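Local coordinates for antigen MTB48, Mycobacterial protein (Mycobacterium smegmatis, PDB 4WJ1) that is a substrate of the ESX-1 type VII secretion system, here its PE-PPE portion, and is probably involved in DNA conjugation in the recipient strain, at residues A[36-42]-A[220-224]. Residues are numbered along the deposited sequence.
Sequences PDELATT and FVDAH
One turn of helix, 220-224 (His224 N to Phe220 O, 2.9 Å), presents Phe220 and His224 to 36-42, a loop that enters its helix at Ala40 with Leu39 as N-cap. CA atoms approach no closer than 8.3 Å (Thr42 to His224), so side chains make the contact. Both aromatic residues are t at chi1, with chi2 of 42° for Phe220 and -88° for His224. His224 NE2 donates a very short 2.5 Å hydrogen bond to OD2 of Asp37, a His-carboxylate pair. Asp37, extended in backbone and p at chi1, turns OD1 back to accept from Leu39 N at 3.0 Å, forming an Asx turn. Pro36 CB lies 3.7 Å from the His224 ring centroid, 27° off its normal, a CH-pi contact. Phe220 CZ lies 4.0 Å from both Pro36 CG and Thr42 CG2, the latter at the ring edge. The buried contact joins the PE and PPE regions where helix 40-96 starts beside helix 187-230; Tyr269 of helix 248-272 hydrogen-bonds Thr42 and touches Phe220, which also meets Met156 of helix 154-178.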
ATOM      1  N   PRO A  36     -20.816   3.734   5.362  1.00 34.03           N
ATOM      2  CA  PRO A  36     -21.639   4.751   6.033  1.00 32.87           C
ATOM      3  C   PRO A  36     -23.117   4.388   6.015  1.00 36.27           C
ATOM      4  O   PRO A  36     -23.831   4.732   6.940  1.00 44.19           O
ATOM      5  CB  PRO A  36     -21.391   6.026   5.217  1.00 31.83           C
ATOM      6  CG  PRO A  36     -20.293   5.699   4.256  1.00 31.16           C
ATOM      7  CD  PRO A  36     -20.217   4.226   4.111  1.00 29.91           C
ATOM      8  N   ASP A  37     -23.564   3.694   4.975  1.00 39.10           N
ATOM      9  CA  ASP A  37     -24.976   3.359   4.827  1.00 39.02           C
ATOM     10  C   ASP A  37     -25.124   2.204   3.849  1.00 36.48           C
ATOM     11  O   ASP A  37     -24.136   1.720   3.306  1.00 44.23           O
ATOM     12  CB  ASP A  37     -25.775   4.572   4.342  1.00 40.04           C
ATOM     13  CG  ASP A  37     -25.244   5.134   3.020  1.00 44.84           C
ATOM     14  OD1 ASP A  37     -25.328   4.424   1.989  1.00 38.26           O
ATOM     15  OD2 ASP A  37     -24.744   6.287   3.009  1.00 44.00           O
ATOM     16  N   GLU A  38     -26.360   1.788   3.602  1.00 39.31           N
ATOM     17  CA  GLU A  38     -26.630   0.596   2.796  1.00 39.28           C
ATOM     18  C   GLU A  38     -27.071   0.905   1.367  1.00 39.38           C
ATOM     19  O   GLU A  38     -27.562   0.021   0.677  1.00 42.65           O
ATOM     20  CB  GLU A  38     -27.704  -0.262   3.470  1.00 41.39           C
ATOM     21  CG  GLU A  38     -27.294  -0.854   4.789  1.00 52.28           C
ATOM     22  CD  GLU A  38     -26.190  -1.871   4.630  1.00 62.94           C
ATOM     23  OE1 GLU A  38     -26.304  -2.720   3.725  1.00 73.46           O
ATOM     24  OE2 GLU A  38     -25.207  -1.818   5.398  1.00 62.57           O
ATOM     25  N   LEU A  39     -26.917   2.150   0.926  1.00 36.89           N
ATOM     26  CA  LEU A  39     -27.188   2.486  -0.466  1.00 38.83           C
ATOM     27  C   LEU A  39     -26.306   1.655  -1.385  1.00 41.57           C
ATOM     28  O   LEU A  39     -25.161   1.338  -1.043  1.00 44.03           O
ATOM     29  CB  LEU A  39     -26.953   3.970  -0.735  1.00 36.28           C
ATOM     30  CG  LEU A  39     -27.919   4.927  -0.066  1.00 35.20           C
ATOM     31  CD1 LEU A  39     -27.408   6.349  -0.216  1.00 33.05           C
ATOM     32  CD2 LEU A  39     -29.299   4.765  -0.684  1.00 34.72           C
ATOM     33  N   ALA A  40     -26.841   1.317  -2.555  1.00 42.73           N
ATOM     34  CA  ALA A  40     -26.114   0.491  -3.510  1.00 36.84           C
ATOM     35  C   ALA A  40     -24.847   1.204  -3.960  1.00 33.49           C
ATOM     36  O   ALA A  40     -23.786   0.599  -4.029  1.00 46.83           O
ATOM     37  CB  ALA A  40     -26.995   0.148  -4.703  1.00 33.91           C
ATOM     38  N   THR A  41     -24.967   2.491  -4.256  1.00 36.56           N
ATOM     39  CA  THR A  41     -23.819   3.316  -4.626  1.00 33.45           C
ATOM     40  C   THR A  41     -22.771   3.275  -3.526  1.00 39.29           C
ATOM     41  O   THR A  41     -21.590   3.088  -3.794  1.00 53.26           O
ATOM     42  CB  THR A  41     -24.247   4.785  -4.897  1.00 38.66           C
ATOM     43  OG1 THR A  41     -25.058   4.837  -6.072  1.00 43.81           O
ATOM     44  CG2 THR A  41     -23.058   5.684  -5.105  1.00 34.21           C
ATOM     45  N   THR A  42     -23.207   3.431  -2.282  1.00 39.02           N
ATOM     46  CA  THR A  42     -22.283   3.400  -1.163  1.00 32.85           C
ATOM     47  C   THR A  42     -21.559   2.060  -1.074  1.00 35.20           C
ATOM     48  O   THR A  42     -20.360   2.026  -0.868  1.00 40.61           O
ATOM     49  CB  THR A  42     -23.001   3.680   0.146  1.00 37.57           C
ATOM     50  OG1 THR A  42     -23.453   5.044   0.157  1.00 38.61           O
ATOM     51  CG2 THR A  42     -22.065   3.439   1.330  1.00 28.66           C
ATOM     52  N   PHE A 220     -14.882  10.071  -1.938  1.00 33.99           N
ATOM     53  CA  PHE A 220     -16.062   9.364  -1.477  1.00 35.85           C
ATOM     54  C   PHE A 220     -16.739  10.071  -0.285  1.00 36.52           C
ATOM     55  O   PHE A 220     -17.921  10.384  -0.348  1.00 38.64           O
ATOM     56  CB  PHE A 220     -15.668   7.933  -1.118  1.00 35.60           C
ATOM     57  CG  PHE A 220     -16.769   7.119  -0.508  1.00 38.77           C
ATOM     58  CD1 PHE A 220     -18.055   7.171  -1.004  1.00 38.64           C
ATOM     59  CD2 PHE A 220     -16.499   6.260   0.537  1.00 47.51           C
ATOM     60  CE1 PHE A 220     -19.053   6.404  -0.462  1.00 35.86           C
ATOM     61  CE2 PHE A 220     -17.499   5.488   1.083  1.00 50.51           C
ATOM     62  CZ  PHE A 220     -18.780   5.565   0.582  1.00 42.45           C
ATOM     63  N   VAL A 221     -15.998  10.344   0.788  1.00 29.72           N
ATOM     64  CA  VAL A 221     -16.626  10.942   1.947  1.00 32.67           C
ATOM     65  C   VAL A 221     -17.129  12.355   1.649  1.00 38.61           C
ATOM     66  O   VAL A 221     -18.178  12.756   2.157  1.00 41.70           O
ATOM     67  CB  VAL A 221     -15.693  10.956   3.164  1.00 28.71           C
ATOM     68  CG1 VAL A 221     -15.425   9.544   3.610  1.00 26.94           C
ATOM     69  CG2 VAL A 221     -14.414  11.678   2.868  1.00 27.30           C
ATOM     70  N   ASP A 222     -16.422  13.096   0.804  1.00 33.67           N
ATOM     71  CA  ASP A 222     -16.930  14.400   0.398  1.00 37.64           C
ATOM     72  C   ASP A 222     -18.275  14.246  -0.293  1.00 38.68           C
ATOM     73  O   ASP A 222     -19.213  14.997  -0.016  1.00 41.94           O
ATOM     74  CB  ASP A 222     -15.954  15.126  -0.525  1.00 36.10           C
ATOM     75  CG  ASP A 222     -14.726  15.650   0.217  1.00 49.07           C
ATOM     76  OD1 ASP A 222     -14.696  15.548   1.462  1.00 52.83           O
ATOM     77  OD2 ASP A 222     -13.795  16.175  -0.446  1.00 50.52           O
ATOM     78  N   ALA A 223     -18.369  13.268  -1.185  1.00 36.16           N
ATOM     79  CA  ALA A 223     -19.610  13.038  -1.914  1.00 38.59           C
ATOM     80  C   ALA A 223     -20.716  12.603  -0.966  1.00 41.19           C
ATOM     81  O   ALA A 223     -21.882  12.937  -1.155  1.00 43.46           O
ATOM     82  CB  ALA A 223     -19.415  12.008  -2.983  1.00 31.17           C
ATOM     83  N   HIS A 224     -20.342  11.859   0.062  1.00 33.86           N
ATOM     84  CA  HIS A 224     -21.322  11.363   0.992  1.00 34.47           C
ATOM     85  C   HIS A 224     -21.838  12.499   1.886  1.00 41.26           C
ATOM     86  O   HIS A 224     -23.032  12.578   2.158  1.00 40.82           O
ATOM     87  CB  HIS A 224     -20.738  10.233   1.836  1.00 30.77           C
ATOM     88  CG  HIS A 224     -21.757   9.534   2.668  1.00 31.37           C
ATOM     89  ND1 HIS A 224     -22.098   9.958   3.939  1.00 30.14           N
ATOM     90  CD2 HIS A 224     -22.545   8.465   2.411  1.00 36.46           C
ATOM     91  CE1 HIS A 224     -23.028   9.167   4.428  1.00 35.05           C
ATOM     92  NE2 HIS A 224     -23.324   8.249   3.520  1.00 31.96           N
TER